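Local coordinates for N(G),N(G)-dimethylarginine dimethylaminohydrolase (Pseudomonas aeruginosa, PDB 1H70), which hydrolyses asymmetric dimethylarginine and monomethylarginine, inhibitors of nitric oxide synthase, to citrulline and dimethylamine or methylamine, at residues Ile7-Pro11 / Ser62-Glu66; Glu66-Leu70 / Val114-Ile119; Glu106-Gly112 / Gln141-Ile145; Asn205-Val209 / Val248-Arg254. The protein carries 1 engineered substitution. One frame throughout, in Å; residues are numbered along the deposited sequence.

Contact 1 (Ile7-Pro11 / Ser62-Glu66); sequences IARTP and SVFVE. With CIR (citrulline), chain B.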
loop_
_atom_site.group_PDB
_atom_site.type_symbol
_atom_site.label_atom_id
_atom_site.label_comp_id
_atom_site.label_asym_id
_atom_site.label_seq_id
_atom_site.Cartn_x
_atom_site.Cartn_y
_atom_site.Cartn_z
ATOM N N ILE A 7 5.346 7.856 -6.048
ATOM C CA ILE A 7 6.742 7.403 -5.973
ATOM C C ILE A 7 6.695 5.880 -6.149
ATOM O O ILE A 7 5.818 5.204 -5.585
ATOM C CB ILE A 7 7.429 7.732 -4.636
ATOM C CG1 ILE A 7 7.500 9.244 -4.429
ATOM C CG2 ILE A 7 8.813 7.099 -4.560
ATOM C CD1 ILE A 7 7.745 9.638 -2.987
ATOM N N ALA A 8 7.644 5.327 -6.896
ATOM C CA ALA A 8 7.722 3.871 -7.123
ATOM C C ALA A 8 9.193 3.503 -7.238
ATOM O O ALA A 8 10.048 4.407 -7.344
ATOM C CB ALA A 8 7.002 3.470 -8.413
ATOM N N ARG A 9 9.513 2.215 -7.255
ATOM C CA ARG A 9 10.934 1.832 -7.404
ATOM C C ARG A 9 11.026 0.584 -8.259
ATOM O O ARG A 9 10.326 -0.387 -8.017
ATOM C CB ARG A 9 11.558 1.578 -6.049
ATOM C CG ARG A 9 13.091 1.246 -6.085
ATOM C CD ARG A 9 13.632 0.746 -4.761
ATOM N NE ARG A 9 13.688 1.770 -3.725
ATOM C CZ ARG A 9 14.578 2.749 -3.659
ATOM N NH1 ARG A 9 15.529 2.872 -4.586
ATOM N NH2 ARG A 9 14.517 3.617 -2.644
ATOM N N THR A 10 11.898 0.607 -9.251
ATOM C CA THR A 10 12.117 -0.534 -10.127
ATOM C C THR A 10 12.456 -1.757 -9.311
ATOM O O THR A 10 13.230 -1.651 -8.386
ATOM C CB THR A 10 13.320 -0.168 -11.036
ATOM O OG1 THR A 10 12.993 1.056 -11.718
ATOM C CG2 THR A 10 13.581 -1.235 -12.116
ATOM N N PRO A 11 11.914 -2.929 -9.655
ATOM C CA PRO A 11 12.234 -4.159 -8.913
ATOM C C PRO A 11 13.686 -4.596 -9.159
ATOM O O PRO A 11 14.231 -4.348 -10.250
ATOM C CB PRO A 11 11.226 -5.171 -9.476
ATOM C CG PRO A 11 10.938 -4.677 -10.845
ATOM C CD PRO A 11 10.968 -3.157 -10.768
ATOM N N SER A 62 12.334 -4.126 -1.949
ATOM C CA SER A 62 12.321 -2.657 -2.008
ATOM C C SER A 62 11.377 -2.027 -3.064
ATOM O O SER A 62 11.031 -0.837 -3.007
ATOM C CB SER A 62 13.765 -2.093 -2.044
ATOM O OG SER A 62 14.415 -2.527 -3.215
ATOM N N VAL A 63 10.849 -2.846 -3.968
ATOM C CA VAL A 63 9.853 -2.428 -4.935
ATOM C C VAL A 63 8.579 -2.045 -4.196
ATOM O O VAL A 63 7.786 -1.244 -4.690
ATOM C CB VAL A 63 9.535 -3.577 -5.939
ATOM C CG1 VAL A 63 8.942 -4.791 -5.224
ATOM C CG2 VAL A 63 8.604 -3.108 -7.058
ATOM N N PHE A 64 8.371 -2.615 -3.007
ATOM C CA PHE A 64 7.196 -2.305 -2.201
ATOM C C PHE A 64 7.409 -1.057 -1.345
ATOM O O PHE A 64 7.449 -1.097 -0.096
ATOM C CB PHE A 64 6.805 -3.509 -1.331
ATOM C CG PHE A 64 6.523 -4.738 -2.168
ATOM C CD1 PHE A 64 7.199 -5.926 -1.933
ATOM C CD2 PHE A 64 5.604 -4.669 -3.198
ATOM C CE1 PHE A 64 6.945 -7.045 -2.713
ATOM C CE2 PHE A 64 5.331 -5.801 -3.991
ATOM C CZ PHE A 64 5.997 -6.985 -3.734
ATOM N N VAL A 65 7.515 0.072 -2.037
ATOM C CA VAL A 65 7.767 1.368 -1.406
ATOM C C VAL A 65 6.652 1.848 -0.474
ATOM O O VAL A 65 6.882 2.758 0.349
ATOM C CB VAL A 65 8.061 2.472 -2.453
ATOM C CG1 VAL A 65 9.339 2.131 -3.214
ATOM C CG2 VAL A 65 6.856 2.679 -3.403
ATOM N N GLU A 66 5.472 1.236 -0.554
ATOM C CA GLU A 66 4.415 1.598 0.382
ATOM C C GLU A 66 4.850 1.408 1.836
ATOM O O GLU A 66 4.474 2.206 2.660
ATOM C CB GLU A 66 3.165 0.741 0.131
ATOM C CG GLU A 66 2.104 0.833 1.218
ATOM C CD GLU A 66 0.710 0.565 0.696
ATOM O OE1 GLU A 66 0.323 -0.622 0.626
ATOM O OE2 GLU A 66 -0.004 1.521 0.368
HETATM C C CIR B . 7.067 -8.558 2.422
HETATM O O CIR B . 7.340 -7.581 3.185
HETATM O OXT CIR B . 6.865 -9.736 2.931
HETATM C CA CIR B . 6.911 -8.338 0.941
HETATM N N CIR B . 7.282 -9.565 0.211
HETATM C C3 CIR B . 5.450 -7.930 0.624
HETATM C C4 CIR B . 5.168 -6.532 1.204
HETATM C C5 CIR B . 3.724 -6.155 0.921
HETATM N N6 CIR B . 3.433 -4.796 1.399
HETATM C C7 CIR B . 2.316 -4.129 1.154
HETATM O O7 CIR B . 1.388 -4.595 0.475
HETATM N N8 CIR B . 2.197 -2.884 1.655
HETATM O O HOH W 1 14.554 -2.616 -5.944
#
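Arg9, Val63 and Val65 carry a buried packing contact between strand 5-9, with the two residues that follow it, and the irregular loop 62-66 that leads into the citrulline pocket. Val65 packs along Ile7-Arg9, Val63 on Arg9 O and Pro11. Val65 uses both methyls: chi1 of -63° puts CG1 anti to the carbonyl carbon, 3.6 Å from Arg9 CB, and leaves CG2 between N and C, 3.5 Å from Ile7 O. Further along, Val63 CG2 meets the backbone oxygen of Arg9 at 3.4 Å and Pro11 CB at 4.1 Å. Arg9 lays its aliphatic part against Ser62, with CD 3.5 Å from Ser62 O. That oxygen sits at the edge of the guanidinium, near its plane, but the group spends its hydrogen bonds beyond the contact, on Pro54 O and, weakly, on Ile92 O. One water completes the join, donating to Thr10 O at 2.9 Å and to Ser62 OG at 2.7 Å; Ser62 OG is also bonded to Phe59 O. The loop then turns sharply: Phe64 is the centre of an inverse gamma turn and points away from the strand. Val63 CG1 lies over the centre of one face of its ring, and Phe64 CD1 comes 3.7 Å from C3 of citrulline. Strand 49-53 runs parallel to 5-9 on one side and 253-254 antiparallel on the other, while helix 29-43 packs on Ala8, Pro11 and Val63, and Tyr241 of helix 239-242 touches Pro11, Val63 and Phe64.

Contact 2 (Glu66-Leu70 / Val114-Ile119); sequences EDPVL and VEAGDI. With CIR (citrulline), chain B.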
loop_
_atom_site.group_PDB
_atom_site.type_symbol
_atom_site.label_atom_id
_atom_site.label_comp_id
_atom_site.label_asym_id
_atom_site.label_seq_id
_atom_site.Cartn_x
_atom_site.Cartn_y
_atom_site.Cartn_z
ATOM N N GLU A 66 5.472 1.236 -0.554
ATOM C CA GLU A 66 4.415 1.598 0.382
ATOM C C GLU A 66 4.850 1.408 1.836
ATOM O O GLU A 66 4.474 2.206 2.660
ATOM C CB GLU A 66 3.165 0.741 0.131
ATOM C CG GLU A 66 2.104 0.833 1.218
ATOM C CD GLU A 66 0.710 0.565 0.696
ATOM O OE1 GLU A 66 0.323 -0.622 0.626
ATOM O OE2 GLU A 66 -0.004 1.521 0.368
ATOM N N ASP A 67 5.632 0.382 2.160
ATOM C CA ASP A 67 5.940 0.117 3.581
ATOM C C ASP A 67 6.861 1.081 4.332
ATOM O O ASP A 67 6.588 1.431 5.481
ATOM C CB ASP A 67 6.330 -1.351 3.742
ATOM C CG ASP A 67 5.215 -2.248 3.288
ATOM O OD1 ASP A 67 4.052 -2.013 3.735
ATOM O OD2 ASP A 67 5.429 -3.166 2.495
ATOM N N PRO A 68 7.961 1.527 3.731
ATOM C CA PRO A 68 8.894 2.418 4.434
ATOM C C PRO A 68 8.439 3.847 4.743
ATOM O O PRO A 68 9.154 4.531 5.477
ATOM C CB PRO A 68 10.135 2.436 3.529
ATOM C CG PRO A 68 9.717 1.858 2.216
ATOM C CD PRO A 68 8.453 1.108 2.407
ATOM N N VAL A 69 7.305 4.337 4.241
ATOM C CA VAL A 69 6.898 5.703 4.491
ATOM C C VAL A 69 5.393 5.856 4.402
ATOM O O VAL A 69 4.723 5.116 3.686
ATOM C CB VAL A 69 7.393 6.714 3.405
ATOM C CG1 VAL A 69 7.347 8.145 3.968
ATOM C CG2 VAL A 69 8.772 6.407 2.838
ATOM N N LEU A 70 4.878 6.829 5.143
ATOM C CA LEU A 70 3.486 7.232 5.028
ATOM C C LEU A 70 3.489 8.696 4.599
ATOM O O LEU A 70 3.940 9.562 5.349
ATOM C CB LEU A 70 2.730 7.104 6.349
ATOM C CG LEU A 70 1.269 7.542 6.255
ATOM C CD1 LEU A 70 0.460 6.504 5.467
ATOM C CD2 LEU A 70 0.674 7.780 7.681
ATOM N N VAL A 114 6.632 -0.161 12.334
ATOM C CA VAL A 114 5.449 0.163 11.504
ATOM C C VAL A 114 5.774 -0.117 10.044
ATOM O O VAL A 114 6.865 0.205 9.619
ATOM C CB VAL A 114 5.027 1.657 11.530
ATOM C CG1 VAL A 114 3.933 1.967 10.498
ATOM C CG2 VAL A 114 4.482 2.083 12.902
ATOM N N GLU A 115 4.836 -0.701 9.304
ATOM C CA GLU A 115 4.968 -0.853 7.850
ATOM C C GLU A 115 3.679 -0.235 7.326
ATOM O O GLU A 115 2.599 -0.670 7.717
ATOM C CB GLU A 115 5.162 -2.302 7.367
ATOM C CG GLU A 115 6.567 -2.792 7.696
ATOM C CD GLU A 115 6.829 -4.259 7.408
ATOM O OE1 GLU A 115 6.054 -4.881 6.649
ATOM O OE2 GLU A 115 7.844 -4.766 7.932
ATOM N N ALA A 116 3.810 0.770 6.446
ATOM C CA ALA A 116 2.653 1.534 5.976
ATOM C C ALA A 116 1.578 0.797 5.199
ATOM O O ALA A 116 0.494 1.343 4.981
ATOM C CB ALA A 116 3.086 2.819 5.222
ATOM N N GLY A 117 1.820 -0.452 4.815
ATOM C CA GLY A 117 0.790 -1.271 4.169
ATOM C C GLY A 117 -0.323 -1.563 5.176
ATOM O O GLY A 117 -1.431 -1.956 4.823
ATOM N N ASP A 118 -0.010 -1.370 6.464
ATOM C CA ASP A 118 -0.963 -1.553 7.551
ATOM C C ASP A 118 -1.825 -0.310 7.759
ATOM O O ASP A 118 -2.680 -0.289 8.639
ATOM C CB ASP A 118 -0.235 -1.849 8.862
ATOM C CG ASP A 118 0.043 -3.323 9.072
ATOM O OD1 ASP A 118 -0.913 -4.128 8.910
ATOM O OD2 ASP A 118 1.188 -3.727 9.436
ATOM N N ILE A 119 -1.572 0.724 6.954
ATOM C CA ILE A 119 -2.294 1.998 7.108
ATOM C C ILE A 119 -3.208 2.331 5.953
ATOM O O ILE A 119 -2.794 2.437 4.787
ATOM C CB ILE A 119 -1.290 3.152 7.379
ATOM C CG1 ILE A 119 -0.454 2.826 8.615
ATOM C CG2 ILE A 119 -2.062 4.495 7.642
ATOM C CD1 ILE A 119 0.713 3.797 8.880
HETATM C C CIR B . 7.067 -8.558 2.422
HETATM O O CIR B . 7.340 -7.581 3.185
HETATM O OXT CIR B . 6.865 -9.736 2.931
HETATM C CA CIR B . 6.911 -8.338 0.941
HETATM N N CIR B . 7.282 -9.565 0.211
HETATM C C3 CIR B . 5.450 -7.930 0.624
HETATM C C4 CIR B . 5.168 -6.532 1.204
HETATM C C5 CIR B . 3.724 -6.155 0.921
HETATM N N6 CIR B . 3.433 -4.796 1.399
HETATM C C7 CIR B . 2.316 -4.129 1.154
HETATM O O7 CIR B . 1.388 -4.595 0.475
HETATM N N8 CIR B . 2.197 -2.884 1.655
#
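Asp67 and Gly117 meet at the ureido end of the citrulline, where the turn before strand 69-71 packs on the short 3-10 segment 116-118. Asp67 is held twice. Its backbone O receives Ala116 N in the carbonyl plane, on a lone pair, at 3.0 Å and almost straight (178°). Its carboxylate oxygen OD1 accepts Gly117 N at 2.9 Å through a more bent bond (133°). Gly117 N helps to orient the carboxylate, whose two oxygens meet the ligand: N8 of citrulline donates to Asp67 OD1 at 2.9 Å and N6 to Asp67 OD2 at 2.8 Å. Glu66 OE1 takes a second bond from N8, at 3.1 Å, and also receives Ser249 OG. Gly117 CA lies 3.3 Å from N8. Asp67 OD2 also pairs with Arg86, which probably offsets the nearby carboxylate of Glu115, itself bound to Arg133 and His163. The Ala116 methyl is packed between two carbonyl oxygens, CB standing 3.0 Å from Glu66 O and close to Val69 O. Beyond it Leu70 CD1 touches Ile119 CG2 at 3.9 Å, the two side chains crossing at about a right angle. Met142 of helix 136-148 and Phe126 of strand 125-130 close over this end, and helix 89-100 packs against Val69.

Contact 3 (Glu106-Gly112 / Gln141-Ile145); sequences ERIEAPG and QMIAI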
loop_
_atom_site.group_PDB
_atom_site.type_symbol
_atom_site.label_atom_id
_atom_site.label_comp_id
_atom_site.label_asym_id
_atom_site.label_seq_id
_atom_site.Cartn_x
_atom_site.Cartn_y
_atom_site.Cartn_z
ATOM N N GLU A 106 8.822 13.235 9.614
ATOM C CA GLU A 106 8.779 12.690 10.965
ATOM C C GLU A 106 9.240 11.237 10.869
ATOM O O GLU A 106 9.363 10.712 9.760
ATOM C CB GLU A 106 7.349 12.727 11.490
ATOM C CG GLU A 106 6.661 14.081 11.488
ATOM C CD GLU A 106 6.931 14.935 12.722
ATOM O OE1 GLU A 106 7.683 14.503 13.617
ATOM O OE2 GLU A 106 6.369 16.065 12.795
ATOM N N ARG A 107 9.517 10.582 11.999
ATOM C CA ARG A 107 9.981 9.201 11.920
ATOM C C ARG A 107 9.526 8.372 13.117
ATOM O O ARG A 107 9.397 8.900 14.213
ATOM C CB ARG A 107 11.504 9.133 11.801
ATOM C CG ARG A 107 12.248 9.961 12.796
ATOM C CD ARG A 107 13.732 9.663 12.905
ATOM N NE ARG A 107 14.682 9.908 11.814
ATOM C CZ ARG A 107 14.571 10.519 10.623
ATOM N NH1 ARG A 107 13.455 11.040 10.174
ATOM N NH2 ARG A 107 15.653 10.593 9.849
ATOM N N ILE A 108 9.303 7.085 12.883
ATOM C CA ILE A 108 8.976 6.149 13.954
ATOM C C ILE A 108 10.307 5.710 14.551
ATOM O O ILE A 108 11.277 5.562 13.803
ATOM C CB ILE A 108 8.270 4.918 13.384
ATOM C CG1 ILE A 108 7.010 5.322 12.636
ATOM C CG2 ILE A 108 8.003 3.843 14.493
ATOM C CD1 ILE A 108 5.896 5.908 13.498
ATOM N N GLU A 109 10.361 5.494 15.869
ATOM C CA GLU A 109 11.597 5.053 16.517
ATOM C C GLU A 109 11.382 3.817 17.369
ATOM O O GLU A 109 10.252 3.460 17.662
ATOM C CB GLU A 109 12.077 6.080 17.532
ATOM C CG GLU A 109 12.351 7.490 17.100
ATOM C CD GLU A 109 12.717 8.299 18.335
ATOM O OE1 GLU A 109 12.512 7.800 19.472
ATOM O OE2 GLU A 109 13.212 9.423 18.153
ATOM N N ALA A 110 12.472 3.192 17.804
ATOM C CA ALA A 110 12.353 2.042 18.695
ATOM C C ALA A 110 11.688 2.505 19.973
ATOM O O ALA A 110 11.820 3.661 20.379
ATOM C CB ALA A 110 13.732 1.455 19.006
ATOM N N PRO A 111 10.949 1.615 20.629
ATOM C CA PRO A 111 10.766 0.221 20.215
ATOM C C PRO A 111 9.551 -0.041 19.314
ATOM O O PRO A 111 8.986 -1.147 19.291
ATOM C CB PRO A 111 10.585 -0.474 21.565
ATOM C CG PRO A 111 9.810 0.557 22.388
ATOM C CD PRO A 111 10.265 1.912 21.901
ATOM N N GLY A 112 9.182 0.950 18.527
ATOM C CA GLY A 112 8.042 0.821 17.624
ATOM C C GLY A 112 8.458 0.208 16.295
ATOM O O GLY A 112 9.606 0.314 15.878
ATOM N N GLN A 141 2.972 5.645 18.208
ATOM C CA GLN A 141 3.848 6.712 17.766
ATOM C C GLN A 141 3.273 7.383 16.524
ATOM O O GLN A 141 3.279 8.604 16.428
ATOM C CB GLN A 141 5.248 6.164 17.498
ATOM C CG GLN A 141 6.064 5.969 18.748
ATOM C CD GLN A 141 7.450 5.496 18.391
ATOM O OE1 GLN A 141 8.054 6.021 17.465
ATOM N NE2 GLN A 141 7.939 4.482 19.101
ATOM N N MET A 142 2.771 6.585 15.585
ATOM C CA MET A 142 2.183 7.128 14.359
ATOM C C MET A 142 0.935 7.948 14.662
ATOM O O MET A 142 0.745 9.038 14.122
ATOM C CB MET A 142 1.868 5.998 13.367
ATOM C CG MET A 142 1.270 6.502 12.050
ATOM S SD MET A 142 2.484 7.400 11.055
ATOM C CE MET A 142 3.478 6.038 10.408
ATOM N N ILE A 143 0.057 7.436 15.528
ATOM C CA ILE A 143 -1.161 8.219 15.822
ATOM C C ILE A 143 -0.782 9.561 16.464
ATOM O O ILE A 143 -1.377 10.599 16.142
ATOM C CB ILE A 143 -2.152 7.416 16.704
ATOM C CG1 ILE A 143 -2.777 6.302 15.834
ATOM C CG2 ILE A 143 -3.240 8.323 17.263
ATOM C CD1 ILE A 143 -3.420 5.183 16.602
ATOM N N ALA A 144 0.227 9.567 17.337
ATOM C CA ALA A 144 0.647 10.816 17.999
ATOM C C ALA A 144 1.159 11.838 16.981
ATOM O O ALA A 144 0.854 13.037 17.080
ATOM C CB ALA A 144 1.684 10.544 19.093
ATOM N N ILE A 145 1.927 11.368 15.997
ATOM C CA ILE A 145 2.453 12.267 14.963
ATOM C C ILE A 145 1.313 12.840 14.137
ATOM O O ILE A 145 1.257 14.045 13.867
ATOM C CB ILE A 145 3.442 11.529 14.060
ATOM C CG1 ILE A 145 4.722 11.192 14.825
ATOM C CG2 ILE A 145 3.796 12.400 12.849
ATOM C CD1 ILE A 145 5.557 10.091 14.133
HETATM O O HOH W 2 8.313 8.579 17.020
#
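Gln141, on helix 136-148, makes the polar half of this contact by gripping the backbone of Glu109 with both ends of its amide. Its OE1 accepts Glu109 N at 2.9 Å, in the carbonyl plane, on a lone pair and nearly straight (176°). Its NE2 donates a hydrogen bond to Glu109 O, also at 2.9 Å; that oxygen lies close to the amide plane of Gln141, though the nitrogen stands above the plane of the carbonyl. NE2 is also bonded to Glu137 OE2. Glu109 O accepts Gly112 N as well, across the turn that contains the cis peptide before Pro111. A water adds a third link, donating to Arg107 O at 3.0 Å and to Gln141 OE1 at 2.6 Å. The apolar half lies toward strand 105-107. Ile108 reaches the helix through CD1: chi2 of -67° folds this methyl toward Met142, whose CE it meets at 3.9 Å, and Ile145 CD1 follows at 4.2 Å. Bent at chi2, Glu106 lays CG 3.6 Å from Ile145 CG2, and its OE2 bonds Lys148 and His149. Ile77 of strand 76-78 touches Ile108, Met142 and Ile145. The chemistry implies a helix clipped to a loop by a two-bond amide bridge, which together with Glu137 fixes the rotation of the Gln141 amide, beside an apolar seam flanked by the ion pair of Glu106 with Lys148.

Contact 4 (Asn205-Val209 / Val248-Arg254); sequences NCIWV and VSSMSLR. Engineered in segment 248-254: Ser250 (natural residue Cys). With CIR (citrulline), chain B.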
loop_
_atom_site.group_PDB
_atom_site.type_symbol
_atom_site.label_atom_id
_atom_site.label_comp_id
_atom_site.label_asym_id
_atom_site.label_seq_id
_atom_site.Cartn_x
_atom_site.Cartn_y
_atom_site.Cartn_z
ATOM N N ASN A 205 -7.057 -5.705 -2.717
ATOM C CA ASN A 205 -6.001 -4.681 -2.733
ATOM C C ASN A 205 -6.058 -3.986 -4.100
ATOM O O ASN A 205 -5.730 -4.605 -5.122
ATOM C CB ASN A 205 -4.649 -5.345 -2.471
ATOM C CG ASN A 205 -3.501 -4.356 -2.312
ATOM O OD1 ASN A 205 -2.807 -4.346 -1.286
ATOM N ND2 ASN A 205 -3.257 -3.568 -3.315
ATOM N N CYS A 206 -6.574 -2.747 -4.128
ATOM C CA CYS A 206 -6.700 -1.920 -5.326
ATOM C C CYS A 206 -6.350 -0.490 -4.931
ATOM O O CYS A 206 -6.319 -0.180 -3.753
ATOM C CB CYS A 206 -8.128 -1.900 -5.896
ATOM S SG CYS A 206 -8.717 -3.491 -6.505
ATOM N N ILE A 207 -6.060 0.366 -5.917
ATOM C CA ILE A 207 -5.799 1.777 -5.597
ATOM C C ILE A 207 -6.620 2.783 -6.377
ATOM O O ILE A 207 -6.712 2.746 -7.593
ATOM C CB ILE A 207 -4.307 2.165 -5.772
ATOM C CG1 ILE A 207 -3.797 1.777 -7.161
ATOM C CG2 ILE A 207 -3.466 1.554 -4.654
ATOM C CD1 ILE A 207 -2.314 2.182 -7.395
ATOM N N TRP A 208 -7.218 3.715 -5.639
ATOM C CA TRP A 208 -7.918 4.826 -6.239
ATOM C C TRP A 208 -6.827 5.857 -6.513
ATOM O O TRP A 208 -5.987 6.119 -5.639
ATOM C CB TRP A 208 -8.933 5.425 -5.263
ATOM C CG TRP A 208 -9.609 6.680 -5.748
ATOM C CD1 TRP A 208 -10.798 6.730 -6.436
ATOM C CD2 TRP A 208 -9.159 8.017 -5.604
ATOM N NE1 TRP A 208 -11.108 8.038 -6.726
ATOM C CE2 TRP A 208 -10.126 8.855 -6.204
ATOM C CE3 TRP A 208 -8.038 8.610 -5.007
ATOM C CZ2 TRP A 208 -9.990 10.246 -6.255
ATOM C CZ3 TRP A 208 -7.910 10.000 -5.036
ATOM C CH2 TRP A 208 -8.884 10.807 -5.644
ATOM N N VAL A 209 -6.820 6.422 -7.716
ATOM C CA VAL A 209 -5.909 7.518 -8.057
ATOM C C VAL A 209 -6.692 8.472 -8.972
ATOM O O VAL A 209 -6.888 8.201 -10.164
ATOM C CB VAL A 209 -4.636 7.063 -8.859
ATOM C CG1 VAL A 209 -3.683 8.256 -9.032
ATOM C CG2 VAL A 209 -3.873 5.906 -8.192
ATOM N N VAL A 248 -0.955 -3.822 -6.056
ATOM C CA VAL A 248 -0.915 -2.462 -6.523
ATOM C C VAL A 248 -0.780 -1.411 -5.420
ATOM O O VAL A 248 -0.164 -0.408 -5.684
ATOM C CB VAL A 248 -2.089 -2.123 -7.488
ATOM C CG1 VAL A 248 -2.026 -2.998 -8.739
ATOM C CG2 VAL A 248 -3.445 -2.285 -6.833
ATOM N N SER A 249 -1.321 -1.598 -4.211
ATOM C CA SER A 249 -1.149 -0.540 -3.206
ATOM C C SER A 249 0.302 -0.541 -2.751
ATOM O O SER A 249 0.906 0.480 -2.492
ATOM C CB SER A 249 -2.056 -0.723 -1.975
ATOM O OG SER A 249 -1.485 -1.671 -1.097
ATOM N N SER A 250 0.867 -1.730 -2.700
ATOM C CA SER A 250 2.231 -1.977 -2.222
ATOM C C SER A 250 3.327 -1.297 -3.000
ATOM O O SER A 250 4.386 -0.991 -2.438
ATOM C CB SER A 250 2.496 -3.487 -2.353
ATOM O OG SER A 250 1.303 -4.191 -2.012
ATOM N N MET A 251 3.099 -1.135 -4.293
ATOM C CA MET A 251 4.106 -0.667 -5.219
ATOM C C MET A 251 4.233 0.837 -5.410
ATOM O O MET A 251 5.029 1.288 -6.258
ATOM C CB MET A 251 3.920 -1.432 -6.536
ATOM C CG MET A 251 4.383 -2.885 -6.314
ATOM S SD MET A 251 4.488 -3.838 -7.853
ATOM C CE MET A 251 2.732 -3.797 -8.248
ATOM N N SER A 252 3.471 1.630 -4.648
ATOM C CA SER A 252 3.661 3.072 -4.786
ATOM C C SER A 252 3.294 3.818 -3.531
ATOM O O SER A 252 2.693 3.251 -2.617
ATOM C CB SER A 252 2.898 3.680 -5.969
ATOM O OG SER A 252 1.499 3.386 -6.019
ATOM N N LEU A 253 3.743 5.073 -3.505
ATOM C CA LEU A 253 3.381 6.072 -2.496
ATOM C C LEU A 253 2.565 7.083 -3.322
ATOM O O LEU A 253 2.981 7.454 -4.410
ATOM C CB LEU A 253 4.618 6.774 -1.947
ATOM C CG LEU A 253 5.414 6.369 -0.707
ATOM C CD1 LEU A 253 4.888 5.278 0.139
ATOM C CD2 LEU A 253 6.923 6.337 -0.880
ATOM N N ARG A 254 1.394 7.482 -2.840
ATOM C CA ARG A 254 0.455 8.336 -3.538
ATOM C C ARG A 254 0.101 9.547 -2.664
ATOM O O ARG A 254 -0.365 9.358 -1.554
ATOM C CB ARG A 254 -0.813 7.518 -3.809
ATOM C CG ARG A 254 -0.546 6.291 -4.662
ATOM C CD ARG A 254 -1.682 5.245 -4.686
ATOM N NE ARG A 254 -1.763 4.549 -3.385
ATOM C CZ ARG A 254 -1.029 3.505 -3.005
ATOM N NH1 ARG A 254 -1.290 2.976 -1.795
ATOM N NH2 ARG A 254 -0.073 2.972 -3.775
HETATM C C CIR B . 7.067 -8.558 2.422
HETATM O O CIR B . 7.340 -7.581 3.185
HETATM O OXT CIR B . 6.865 -9.736 2.931
HETATM C CA CIR B . 6.911 -8.338 0.941
HETATM N N CIR B . 7.282 -9.565 0.211
HETATM C C3 CIR B . 5.450 -7.930 0.624
HETATM C C4 CIR B . 5.168 -6.532 1.204
HETATM C C5 CIR B . 3.724 -6.155 0.921
HETATM N N6 CIR B . 3.433 -4.796 1.399
HETATM C C7 CIR B . 2.316 -4.129 1.154
HETATM O O7 CIR B . 1.388 -4.595 0.475
HETATM N N8 CIR B . 2.197 -2.884 1.655
#
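Ile207, on strand 207-209, packs between the start of the type I beta turn Ser249-Ser252 and the Arg254 guanidinium; the turn holds residue 250, the inferred nucleophile, a cysteine in the natural enzyme. The tight part lies round its CG2 methyl. This branch presses to 3.4 Å from Ser249 CA, closer than usual carbon contact, and also sits over the centre of one face of the guanidinium, 3.5 Å from Arg254 CZ. A chi1 of 53° places CG1 between N and the carbonyl carbon, 4.1 Å from Val248 CG2, and so CG2 anti to that carbon. Val248 CG2 in turn rests 3.6 Å from Cys206 CA, so the residue before the turn lies on the residue before the strand, with Ile214 of strand 212-216 behind both Ile207 and Val248. The looser part is at the aliphatic CD of Arg254, where Val209 CG2 stands 4.2 Å away and the two side chains cross at about a right angle. Engineered Ser250 hardly takes part in the packing; its OG lies unusually close to O7 of citrulline, probably as a hydrogen bond. Glu66 binds Ser249 OG and forms a salt bridge with Arg254 NH1. The guanidinium is also tied at its edge: NH2 donates, close to the guanidinium plane, to Ser249 O at 3.0 Å and to Ser252 OG, itself bonded to Tyr39 OH, at 2.8 Å.

In the fold
Contacts 1, 2 and 4 all touch the citrulline, their centres 11 to 12 Å apart, whereas contact 3 lies farther out, 22 and 23 Å from the centres of contacts 1 and 4 but only about 12 Å from that of contact 2. Contacts 1 and 2 share Glu66, which also bonds to Ser249 and Arg254 of contact 4. Contacts 1 and 4 reach one sheet, through strands 5-9 and 253-254. Contacts 2 and 3 reach another, through 69-71 and 105-107, and alternate along the chain; Met142 bridges them. Contact 4 closes last. The pocket is therefore assembled from segments spread over nearly the whole chain, with the turn holding the probable nucleophile position near the C-terminus.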